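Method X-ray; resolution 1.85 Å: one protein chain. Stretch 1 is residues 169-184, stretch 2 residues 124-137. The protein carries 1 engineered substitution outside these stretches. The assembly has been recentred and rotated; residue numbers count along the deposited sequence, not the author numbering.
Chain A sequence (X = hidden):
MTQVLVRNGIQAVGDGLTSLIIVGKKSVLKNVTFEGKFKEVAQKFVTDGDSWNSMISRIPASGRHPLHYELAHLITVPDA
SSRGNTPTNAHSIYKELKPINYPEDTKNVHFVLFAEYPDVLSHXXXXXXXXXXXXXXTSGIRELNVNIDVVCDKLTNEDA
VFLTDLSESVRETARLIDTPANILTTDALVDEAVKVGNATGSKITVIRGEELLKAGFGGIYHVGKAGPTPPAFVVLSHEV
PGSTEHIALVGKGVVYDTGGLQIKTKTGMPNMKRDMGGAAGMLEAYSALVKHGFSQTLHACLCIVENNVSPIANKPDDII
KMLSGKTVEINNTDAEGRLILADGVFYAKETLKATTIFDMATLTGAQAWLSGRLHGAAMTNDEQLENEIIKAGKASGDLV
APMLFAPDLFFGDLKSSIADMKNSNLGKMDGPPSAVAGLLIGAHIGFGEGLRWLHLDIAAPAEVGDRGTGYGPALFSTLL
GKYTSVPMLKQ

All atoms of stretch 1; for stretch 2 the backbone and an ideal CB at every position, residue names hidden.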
ATOM      1  N   SER A 169     -29.837  31.009  -3.833  1.00 15.63           N
ATOM      2  CA  SER A 169     -29.447  29.913  -4.738  1.00 13.45           C
ATOM      3  C   SER A 169     -28.124  29.297  -4.256  1.00 14.02           C
ATOM      4  O   SER A 169     -27.963  28.066  -4.270  1.00 15.55           O
ATOM      5  CB  SER A 169     -29.313  30.433  -6.167  1.00 18.80           C
ATOM      6  OG  SER A 169     -30.578  30.467  -6.814  1.00 18.70           O
ATOM      7  N   VAL A 170     -27.204  30.157  -3.819  1.00 12.94           N
ATOM      8  CA  VAL A 170     -25.913  29.734  -3.250  1.00 14.25           C
ATOM      9  C   VAL A 170     -26.141  28.865  -2.014  1.00 18.01           C
ATOM     10  O   VAL A 170     -25.632  27.723  -1.926  1.00 14.00           O
ATOM     11  CB  VAL A 170     -24.982  30.958  -2.935  1.00 16.64           C
ATOM     12  CG1 VAL A 170     -23.765  30.528  -2.087  1.00 14.95           C
ATOM     13  CG2 VAL A 170     -24.516  31.620  -4.276  1.00 15.54           C
ATOM     14  N   ARG A 171     -26.941  29.371  -1.070  1.00 14.54           N
ATOM     15  CA  ARG A 171     -27.197  28.605   0.172  1.00 15.10           C
ATOM     16  C   ARG A 171     -27.985  27.318  -0.053  1.00 12.79           C
ATOM     17  O   ARG A 171     -27.765  26.329   0.647  1.00 15.00           O
ATOM     18  CB  ARG A 171     -27.881  29.487   1.216  1.00 14.80           C
ATOM     19  CG  ARG A 171     -26.983  30.629   1.671  1.00 14.60           C
ATOM     20  CD  ARG A 171     -27.749  31.561   2.632  1.00 16.16           C
ATOM     21  NE  ARG A 171     -27.986  30.948   3.943  1.00 15.54           N
ATOM     22  CZ  ARG A 171     -29.135  31.013   4.624  1.00 21.57           C
ATOM     23  NH1 ARG A 171     -30.229  31.618   4.115  1.00 16.16           N
ATOM     24  NH2 ARG A 171     -29.203  30.445   5.819  1.00 15.93           N
ATOM     25  N   GLU A 172     -28.898  27.330  -1.022  1.00 13.86           N
ATOM     26  CA  GLU A 172     -29.628  26.112  -1.395  1.00 12.90           C
ATOM     27  C   GLU A 172     -28.719  25.040  -2.006  1.00 14.61           C
ATOM     28  O   GLU A 172     -28.813  23.862  -1.656  1.00 13.87           O
ATOM     29  CB  GLU A 172     -30.759  26.441  -2.392  1.00 13.87           C
ATOM     30  CG  GLU A 172     -31.997  27.117  -1.707  1.00 13.74           C
ATOM     31  CD  GLU A 172     -32.722  26.131  -0.817  1.00 13.09           C
ATOM     32  OE1 GLU A 172     -33.551  25.367  -1.359  1.00 18.40           O
ATOM     33  OE2 GLU A 172     -32.395  26.056   0.395  1.00 16.32           O
ATOM     34  N   THR A 173     -27.856  25.454  -2.927  1.00 14.31           N
ATOM     35  CA  THR A 173     -26.870  24.521  -3.515  1.00 11.80           C
ATOM     36  C   THR A 173     -26.070  23.859  -2.388  1.00 15.46           C
ATOM     37  O   THR A 173     -25.932  22.635  -2.350  1.00 12.27           O
ATOM     38  CB  THR A 173     -25.872  25.286  -4.435  1.00 16.46           C
ATOM     39  OG1 THR A 173     -26.592  25.926  -5.488  1.00 15.57           O
ATOM     40  CG2 THR A 173     -24.871  24.312  -5.079  1.00 14.77           C
ATOM     41  N   ALA A 174     -25.529  24.680  -1.481  1.00 15.07           N
ATOM     42  CA  ALA A 174     -24.742  24.173  -0.352  1.00 14.95           C
ATOM     43  C   ALA A 174     -25.558  23.270   0.585  1.00 16.56           C
ATOM     44  O   ALA A 174     -25.057  22.241   1.045  1.00 12.92           O
ATOM     45  CB  ALA A 174     -24.122  25.336   0.431  1.00 14.91           C
ATOM     46  N   ARG A 175     -26.805  23.653   0.875  1.00 15.67           N
ATOM     47  CA  ARG A 175     -27.676  22.804   1.707  1.00 13.67           C
ATOM     48  C   ARG A 175     -27.853  21.404   1.111  1.00 16.36           C
ATOM     49  O   ARG A 175     -27.771  20.377   1.830  1.00 14.98           O
ATOM     50  CB  ARG A 175     -29.071  23.460   1.867  1.00 16.00           C
ATOM     51  CG  ARG A 175     -30.085  22.540   2.603  1.00 16.39           C
ATOM     52  CD  ARG A 175     -31.473  23.186   2.728  1.00 18.33           C
ATOM     53  NE  ARG A 175     -32.145  23.402   1.444  1.00 14.79           N
ATOM     54  CZ  ARG A 175     -32.767  22.456   0.721  1.00 15.08           C
ATOM     55  NH1 ARG A 175     -32.809  21.185   1.117  1.00 16.03           N
ATOM     56  NH2 ARG A 175     -33.368  22.787  -0.407  1.00 15.52           N
ATOM     57  N   LEU A 176     -28.127  21.362  -0.196  1.00 13.23           N
ATOM     58  CA  LEU A 176     -28.335  20.093  -0.892  1.00 11.62           C
ATOM     59  C   LEU A 176     -27.052  19.252  -0.788  1.00 14.29           C
ATOM     60  O   LEU A 176     -27.102  18.064  -0.520  1.00 16.03           O
ATOM     61  CB  LEU A 176     -28.730  20.338  -2.369  1.00 12.73           C
ATOM     62  CG  LEU A 176     -30.122  21.019  -2.540  1.00 12.33           C
ATOM     63  CD1 LEU A 176     -30.304  21.414  -4.024  1.00 14.86           C
ATOM     64  CD2 LEU A 176     -31.225  20.052  -2.118  1.00 16.41           C
ATOM     65  N   ILE A 177     -25.907  19.898  -0.984  1.00 14.41           N
ATOM     66  CA  ILE A 177     -24.611  19.219  -0.892  1.00 13.77           C
ATOM     67  C   ILE A 177     -24.340  18.694   0.516  1.00 15.35           C
ATOM     68  O   ILE A 177     -23.883  17.553   0.665  1.00 16.88           O
ATOM     69  CB  ILE A 177     -23.479  20.155  -1.376  1.00 12.57           C
ATOM     70  CG1 ILE A 177     -23.584  20.291  -2.911  1.00 13.52           C
ATOM     71  CG2 ILE A 177     -22.052  19.654  -0.918  1.00 14.50           C
ATOM     72  CD1 ILE A 177     -22.731  21.447  -3.471  1.00 13.07           C
ATOM     73  N   ASP A 178     -24.631  19.501   1.545  1.00 14.18           N
ATOM     74  CA  ASP A 178     -24.262  19.134   2.940  1.00 13.36           C
ATOM     75  C   ASP A 178     -25.164  18.047   3.521  1.00 17.14           C
ATOM     76  O   ASP A 178     -24.789  17.404   4.488  1.00 15.15           O
ATOM     77  CB  ASP A 178     -24.372  20.350   3.873  1.00 14.19           C
ATOM     78  CG  ASP A 178     -23.351  21.439   3.565  1.00 17.55           C
ATOM     79  OD1 ASP A 178     -22.348  21.151   2.875  1.00 15.81           O
ATOM     80  OD2 ASP A 178     -23.549  22.579   4.046  1.00 16.92           O
ATOM     81  N   THR A 179     -26.360  17.885   2.956  1.00 13.84           N
ATOM     82  CA  THR A 179     -27.353  16.937   3.494  1.00 13.48           C
ATOM     83  C   THR A 179     -26.833  15.508   3.231  1.00 13.61           C
ATOM     84  O   THR A 179     -26.450  15.184   2.120  1.00 15.76           O
ATOM     85  CB  THR A 179     -28.750  17.127   2.797  1.00 14.39           C
ATOM     86  OG1 THR A 179     -29.192  18.494   2.948  1.00 17.21           O
ATOM     87  CG2 THR A 179     -29.799  16.195   3.363  1.00 15.08           C
ATOM     88  N   PRO A 180     -26.811  14.655   4.266  1.00 14.65           N
ATOM     89  CA  PRO A 180     -26.330  13.290   4.041  1.00 14.61           C
ATOM     90  C   PRO A 180     -27.261  12.531   3.114  1.00 18.64           C
ATOM     91  O   PRO A 180     -28.441  12.845   3.041  1.00 13.81           O
ATOM     92  CB  PRO A 180     -26.375  12.658   5.428  1.00 17.41           C
ATOM     93  CG  PRO A 180     -27.371  13.466   6.208  1.00 24.00           C
ATOM     94  CD  PRO A 180     -27.245  14.883   5.659  1.00 19.70           C
ATOM     95  N   ALA A 181     -26.741  11.533   2.413  1.00 12.52           N
ATOM     96  CA  ALA A 181     -27.539  10.860   1.394  1.00 13.96           C
ATOM     97  C   ALA A 181     -28.610   9.915   1.935  1.00 14.10           C
ATOM     98  O   ALA A 181     -29.497   9.503   1.172  1.00 16.68           O
ATOM     99  CB  ALA A 181     -26.627  10.105   0.432  1.00 14.47           C
ATOM    100  N   ASN A 182     -28.532   9.533   3.216  1.00 16.17           N
ATOM    101  CA  ASN A 182     -29.670   8.808   3.817  1.00 14.52           C
ATOM    102  C   ASN A 182     -30.929   9.672   3.908  1.00 20.68           C
ATOM    103  O   ASN A 182     -32.052   9.175   4.044  1.00 17.31           O
ATOM    104  CB  ASN A 182     -29.328   8.139   5.153  1.00 13.69           C
ATOM    105  CG  ASN A 182     -28.923   9.125   6.212  1.00 18.52           C
ATOM    106  OD1 ASN A 182     -28.262  10.129   5.921  1.00 16.03           O
ATOM    107  ND2 ASN A 182     -29.297   8.844   7.457  1.00 16.18           N
ATOM    108  N   ILE A 183     -30.736  10.977   3.781  1.00 15.75           N
ATOM    109  CA  ILE A 183     -31.865  11.903   3.728  1.00 15.22           C
ATOM    110  C   ILE A 183     -32.079  12.397   2.294  1.00 17.47           C
ATOM    111  O   ILE A 183     -33.189  12.291   1.743  1.00 15.06           O
ATOM    112  CB  ILE A 183     -31.603  13.078   4.681  1.00 14.96           C
ATOM    113  CG1 ILE A 183     -31.494  12.544   6.125  1.00 21.12           C
ATOM    114  CG2 ILE A 183     -32.694  14.155   4.540  1.00 17.80           C
ATOM    115  CD1 ILE A 183     -31.183  13.607   7.164  1.00 25.04           C
ATOM    116  N   LEU A 184     -31.017  12.936   1.686  1.00 16.71           N
ATOM    117  CA  LEU A 184     -31.103  13.355   0.271  1.00 15.78           C
ATOM    118  C   LEU A 184     -30.843  12.161  -0.636  1.00 16.95           C
ATOM    119  O   LEU A 184     -29.756  11.986  -1.214  1.00 15.20           O
ATOM    120  CB  LEU A 184     -30.207  14.565  -0.052  1.00 14.33           C
ATOM    121  CG  LEU A 184     -30.531  15.191  -1.428  1.00 15.38           C
ATOM    122  CD1 LEU A 184     -31.805  16.108  -1.388  1.00 16.39           C
ATOM    123  CD2 LEU A 184     -29.333  15.987  -1.927  1.00 16.50           C
ATOM    124  N   UNK A 124     -21.055  39.592  -2.150  1.00 15.80           N
ATOM    125  CA  UNK A 124     -22.328  39.134  -1.574  1.00 14.77           C
ATOM    126  C   UNK A 124     -22.381  37.585  -1.514  1.00 13.40           C
ATOM    127  O   UNK A 124     -22.706  37.010  -0.476  1.00 16.35           O
ATOM    128  CB  UNK A 124     -23.501  39.673  -2.396  1.00 14.77           C
ATOM    129  N   UNK A 125     -22.023  36.934  -2.621  1.00 17.96           N
ATOM    130  CA  UNK A 125     -22.089  35.472  -2.684  1.00 17.28           C
ATOM    131  C   UNK A 125     -21.177  34.872  -1.610  1.00 18.55           C
ATOM    132  O   UNK A 125     -21.570  33.932  -0.896  1.00 17.64           O
ATOM    133  CB  UNK A 125     -21.691  34.968  -4.073  1.00 17.28           C
ATOM    134  N   UNK A 126     -19.960  35.412  -1.500  1.00 19.01           N
ATOM    135  CA  UNK A 126     -18.999  34.914  -0.511  1.00 17.14           C
ATOM    136  C   UNK A 126     -19.574  35.001   0.904  1.00 18.15           C
ATOM    137  O   UNK A 126     -19.373  34.079   1.702  1.00 17.02           O
ATOM    138  CB  UNK A 126     -17.691  35.702  -0.596  1.00 17.14           C
ATOM    139  N   UNK A 127     -20.267  36.105   1.226  1.00 17.77           N
ATOM    140  CA  UNK A 127     -20.893  36.223   2.572  1.00 15.44           C
ATOM    141  C   UNK A 127     -22.023  35.202   2.742  1.00 15.88           C
ATOM    142  O   UNK A 127     -22.121  34.519   3.776  1.00 17.31           O
ATOM    143  CB  UNK A 127     -21.438  37.636   2.790  1.00 15.44           C
ATOM    144  N   UNK A 128     -22.880  35.102   1.724  1.00 16.12           N
ATOM    145  CA  UNK A 128     -23.994  34.159   1.738  1.00 14.59           C
ATOM    146  C   UNK A 128     -23.535  32.727   2.018  1.00 17.43           C
ATOM    147  O   UNK A 128     -24.185  32.009   2.776  1.00 18.56           O
ATOM    148  CB  UNK A 128     -24.739  34.212   0.402  1.00 14.59           C
ATOM    149  N   UNK A 129     -22.400  32.324   1.436  1.00 15.59           N
ATOM    150  CA  UNK A 129     -21.900  30.925   1.560  1.00 19.68           C
ATOM    151  C   UNK A 129     -21.623  30.554   3.020  1.00 19.22           C
ATOM    152  O   UNK A 129     -21.571  29.365   3.352  1.00 18.03           O
ATOM    153  CB  UNK A 129     -20.624  30.739   0.737  1.00 19.68           C
ATOM    154  N   UNK A 130     -21.376  31.549   3.880  1.00 15.84           N
ATOM    155  CA  UNK A 130     -20.982  31.257   5.261  1.00 16.49           C
ATOM    156  C   UNK A 130     -22.198  31.019   6.158  1.00 17.48           C
ATOM    157  O   UNK A 130     -22.036  30.697   7.328  1.00 17.64           O
ATOM    158  CB  UNK A 130     -20.140  32.404   5.822  1.00 16.49           C
ATOM    159  N   UNK A 131     -23.407  31.221   5.622  1.00 17.12           N
ATOM    160  CA  UNK A 131     -24.635  30.944   6.376  1.00 18.46           C
ATOM    161  C   UNK A 131     -25.176  29.568   6.027  1.00 15.00           C
ATOM    162  O   UNK A 131     -26.045  29.421   5.153  1.00 16.36           O
ATOM    163  CB  UNK A 131     -25.695  32.012   6.097  1.00 18.46           C
ATOM    164  N   UNK A 132     -24.578  28.551   6.650  1.00 14.46           N
ATOM    165  CA  UNK A 132     -24.854  27.163   6.242  1.00 15.97           C
ATOM    166  C   UNK A 132     -26.238  26.774   6.752  1.00 17.86           C
ATOM    167  O   UNK A 132     -26.488  26.791   7.959  1.00 17.58           O
ATOM    168  CB  UNK A 132     -23.789  26.202   6.775  1.00 15.97           C
ATOM    169  N   UNK A 133     -27.133  26.420   5.841  1.00 14.03           N
ATOM    170  CA  UNK A 133     -28.500  26.047   6.226  1.00 16.42           C
ATOM    171  C   UNK A 133     -28.515  24.752   7.015  1.00 19.84           C
ATOM    172  O   UNK A 133     -29.284  24.608   7.966  1.00 17.55           O
ATOM    173  CB  UNK A 133     -29.389  25.910   4.988  1.00 16.42           C
ATOM    174  N   UNK A 134     -27.683  23.789   6.618  1.00 16.38           N
ATOM    175  CA  UNK A 134     -27.922  22.434   7.077  1.00 16.63           C
ATOM    176  C   UNK A 134     -27.254  22.097   8.415  1.00 17.40           C
ATOM    177  O   UNK A 134     -26.035  22.208   8.556  1.00 15.72           O
ATOM    178  CB  UNK A 134     -27.438  21.452   6.008  1.00 16.63           C
ATOM    179  N   UNK A 135     -28.051  21.659   9.391  1.00 17.01           N
ATOM    180  CA  UNK A 135     -27.477  21.089  10.631  1.00 15.80           C
ATOM    181  C   UNK A 135     -28.459  20.105  11.233  1.00 18.94           C
ATOM    182  O   UNK A 135     -29.667  20.318  11.189  1.00 20.52           O
ATOM    183  CB  UNK A 135     -27.138  22.185  11.644  1.00 15.80           C
ATOM    184  N   UNK A 136     -27.930  19.016  11.767  1.00 14.76           N
ATOM    185  CA  UNK A 136     -28.734  18.115  12.570  1.00 17.93           C
ATOM    186  C   UNK A 136     -28.288  18.058  14.016  1.00 20.37           C
ATOM    187  O   UNK A 136     -28.570  17.077  14.730  1.00 18.85           O
ATOM    188  CB  UNK A 136     -28.698  16.709  11.967  1.00 17.93           C
ATOM    189  N   UNK A 137     -27.613  19.115  14.460  1.00 19.66           N
ATOM    190  CA  UNK A 137     -27.333  19.234  15.880  1.00 16.51           C
ATOM    191  C   UNK A 137     -28.647  19.322  16.689  1.00 20.58           C
ATOM    192  O   UNK A 137     -29.627  19.910  16.218  1.00 19.39           O
ATOM    193  CB  UNK A 137     -26.456  20.460  16.141  1.00 16.51           C
TER

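At 124 the ideal CB has nothing of stretch 1 within 5.5 Å; almost any helix-tolerant residue would suit, and it is Val 124. At 125 the CB points sideways, 4.4 Å from Val 170 CG2, which favours a small apolar group. The residue is Ala 125. At 126 CA-to-CB points away and 127 is out of reach; nothing of stretch 1 lies within 5.5 Å of either ideal CB, so stretch 1 does not choose among helix-compatible residues. They are Ala 126 and Ile 127.

At 128 the CB points toward stretch 1, 4.4 Å from Arg 171 CG and 4.6 Å from Val 170 CG1. A small side chain fits this close approach, and Ala 128 is found.

The CB of 129 points away yet lies 4.2 Å from Val 170 CG1, so a chain with an aliphatic stem could cover that methyl. Arg 129 does so, with CG 3.6 Å from Val 170 CG1, while its guanidinium is bonded elsewhere in the structure. Position 130, inside a type I turn and facing away, suits small polar residues; Thr 130 donates from OG1 to Ile 127 O at 2.7 Å.

At 131 the key group is backbone: its O accepts from Arg 171 NE at 2.8 Å, nearly linear at 173°. CA-to-CB points sideways, the ideal CB 3.3 Å from Arg 171 NE, so many side chains that leave NE clear could serve; Phe 131 is found, its ring leading off from stretch 1. At 132 CA-to-CB points away, permitting many residues; Cys 132 is present.

Position 133 faces Arg 175 CB, 4.0 Å from its ideal CB, with Glu 172 OE2 at 5.5 Å. The carboxylate invites a long cation, although two arginines nearby add positive charge. Lys 133 extends with all but chi1 in t, placing NZ 2.8 Å from Glu 172 OE2 in a salt bridge; its CG lies over one face of the Arg 171 guanidinium.

At 134 the CB points toward the helix end, 3.9 Å from Asp 178 CB. A large apolar or aromatic side chain could run along Thr 179 and Pro 180. Phe 134, chi1 t, receives Thr 179 CA over its ring face, 3.9 Å from the centroid and 5° off the normal, while its CZ meets Pro 180 CD at 3.5 Å.

Position 135 faces away, so many residues, small polar ones included, would suit; Ser 135 OG accepts from the backbone N of 137. At 136 the CB points toward stretch 1 but nothing lies within 5.5 Å, so a long flexible apolar chain could reach Ile 183. Met 136 does, SD to Ile 183 CD1 being 3.5 Å. Position 137 is out of reach of stretch 1, which sets no preference; it is Lys 137.

Stretch 2, residues 124-137: VAAIARTFCKFSMK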
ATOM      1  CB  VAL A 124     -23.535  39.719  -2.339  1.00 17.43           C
ATOM      2  CG1 VAL A 124     -24.851  39.019  -1.915  1.00 17.42           C
ATOM      3  CG2 VAL A 124     -23.610  41.224  -2.096  1.00 18.01           C
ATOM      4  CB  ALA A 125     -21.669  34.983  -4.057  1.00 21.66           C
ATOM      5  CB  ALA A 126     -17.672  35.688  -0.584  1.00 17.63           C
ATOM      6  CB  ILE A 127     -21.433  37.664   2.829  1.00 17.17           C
ATOM      7  CG1 ILE A 127     -20.293  38.693   2.882  1.00 17.97           C
ATOM      8  CG2 ILE A 127     -22.281  37.729   4.110  1.00 19.05           C
ATOM      9  CD1 ILE A 127     -20.771  40.172   2.792  1.00 18.55           C
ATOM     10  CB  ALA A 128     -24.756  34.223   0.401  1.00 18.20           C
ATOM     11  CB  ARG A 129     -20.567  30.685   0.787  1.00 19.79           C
ATOM     12  CG  ARG A 129     -20.510  31.107  -0.684  1.00 27.81           C
ATOM     13  CD  ARG A 129     -19.089  30.942  -1.316  1.00 28.55           C
ATOM     14  NE  ARG A 129     -18.909  31.722  -2.566  1.00 23.69           N
ATOM     15  CZ  ARG A 129     -19.510  31.413  -3.722  1.00 27.61           C
ATOM     16  NH1 ARG A 129     -19.317  32.164  -4.814  1.00 28.54           N
ATOM     17  NH2 ARG A 129     -20.321  30.355  -3.795  1.00 17.76           N
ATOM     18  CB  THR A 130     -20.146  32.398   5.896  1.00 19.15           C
ATOM     19  OG1 THR A 130     -20.978  33.562   6.073  1.00 17.19           O
ATOM     20  CG2 THR A 130     -18.873  32.713   5.036  1.00 18.34           C
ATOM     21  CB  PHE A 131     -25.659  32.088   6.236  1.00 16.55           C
ATOM     22  CG  PHE A 131     -25.220  33.323   6.994  1.00 15.83           C
ATOM     23  CD1 PHE A 131     -25.382  33.390   8.371  1.00 19.55           C
ATOM     24  CD2 PHE A 131     -24.521  34.319   6.354  1.00 18.49           C
ATOM     25  CE1 PHE A 131     -24.912  34.484   9.093  1.00 20.14           C
ATOM     26  CE2 PHE A 131     -24.043  35.429   7.062  1.00 16.40           C
ATOM     27  CZ  PHE A 131     -24.239  35.509   8.426  1.00 19.19           C
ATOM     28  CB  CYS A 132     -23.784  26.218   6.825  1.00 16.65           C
ATOM     29  SG  CYS A 132     -22.105  26.734   6.414  1.00 21.42           S
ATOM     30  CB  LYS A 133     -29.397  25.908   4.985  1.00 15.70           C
ATOM     31  CG  LYS A 133     -29.709  27.235   4.323  1.00 17.48           C
ATOM     32  CD  LYS A 133     -30.810  27.081   3.286  1.00 18.85           C
ATOM     33  CE  LYS A 133     -31.223  28.461   2.736  1.00 16.63           C
ATOM     34  NZ  LYS A 133     -32.550  28.305   2.042  1.00 13.55           N
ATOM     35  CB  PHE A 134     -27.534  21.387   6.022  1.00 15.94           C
ATOM     36  CG  PHE A 134     -27.999  20.008   6.400  1.00 17.82           C
ATOM     37  CD1 PHE A 134     -29.318  19.629   6.160  1.00 18.96           C
ATOM     38  CD2 PHE A 134     -27.153  19.130   7.067  1.00 19.51           C
ATOM     39  CE1 PHE A 134     -29.780  18.359   6.549  1.00 18.26           C
ATOM     40  CE2 PHE A 134     -27.624  17.861   7.476  1.00 18.95           C
ATOM     41  CZ  PHE A 134     -28.926  17.497   7.191  1.00 17.53           C
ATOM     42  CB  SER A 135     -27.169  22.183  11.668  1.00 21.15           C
ATOM     43  OG  SER A 135     -26.666  21.585  12.861  1.00 21.23           O
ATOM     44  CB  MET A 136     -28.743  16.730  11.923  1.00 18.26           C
ATOM     45  CG  MET A 136     -29.692  16.723  10.740  1.00 22.79           C
ATOM     46  SD  MET A 136     -29.585  15.169   9.844  1.00 28.34           S
ATOM     47  CE  MET A 136     -30.473  14.078  10.963  1.00 31.34           C
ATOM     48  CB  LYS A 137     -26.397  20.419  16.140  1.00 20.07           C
ATOM     49  CG  LYS A 137     -24.922  20.015  15.878  1.00 22.73           C
ATOM     50  CD  LYS A 137     -23.951  21.142  16.084  1.00 26.66           C
ATOM     51  CE  LYS A 137     -22.546  20.701  15.676  1.00 23.15           C
ATOM     52  NZ  LYS A 137     -21.925  19.667  16.595  1.00 19.73           N
TER
HETATM   53  O   HOH W   1     -27.590  29.459   8.205  1.00 30.59           O
HETATM   54  O   HOH W   2     -26.258  26.470   3.054  1.00 14.87           O
HETATM   55  O   HOH W   3     -25.901  23.885   4.364  1.00 15.94           O
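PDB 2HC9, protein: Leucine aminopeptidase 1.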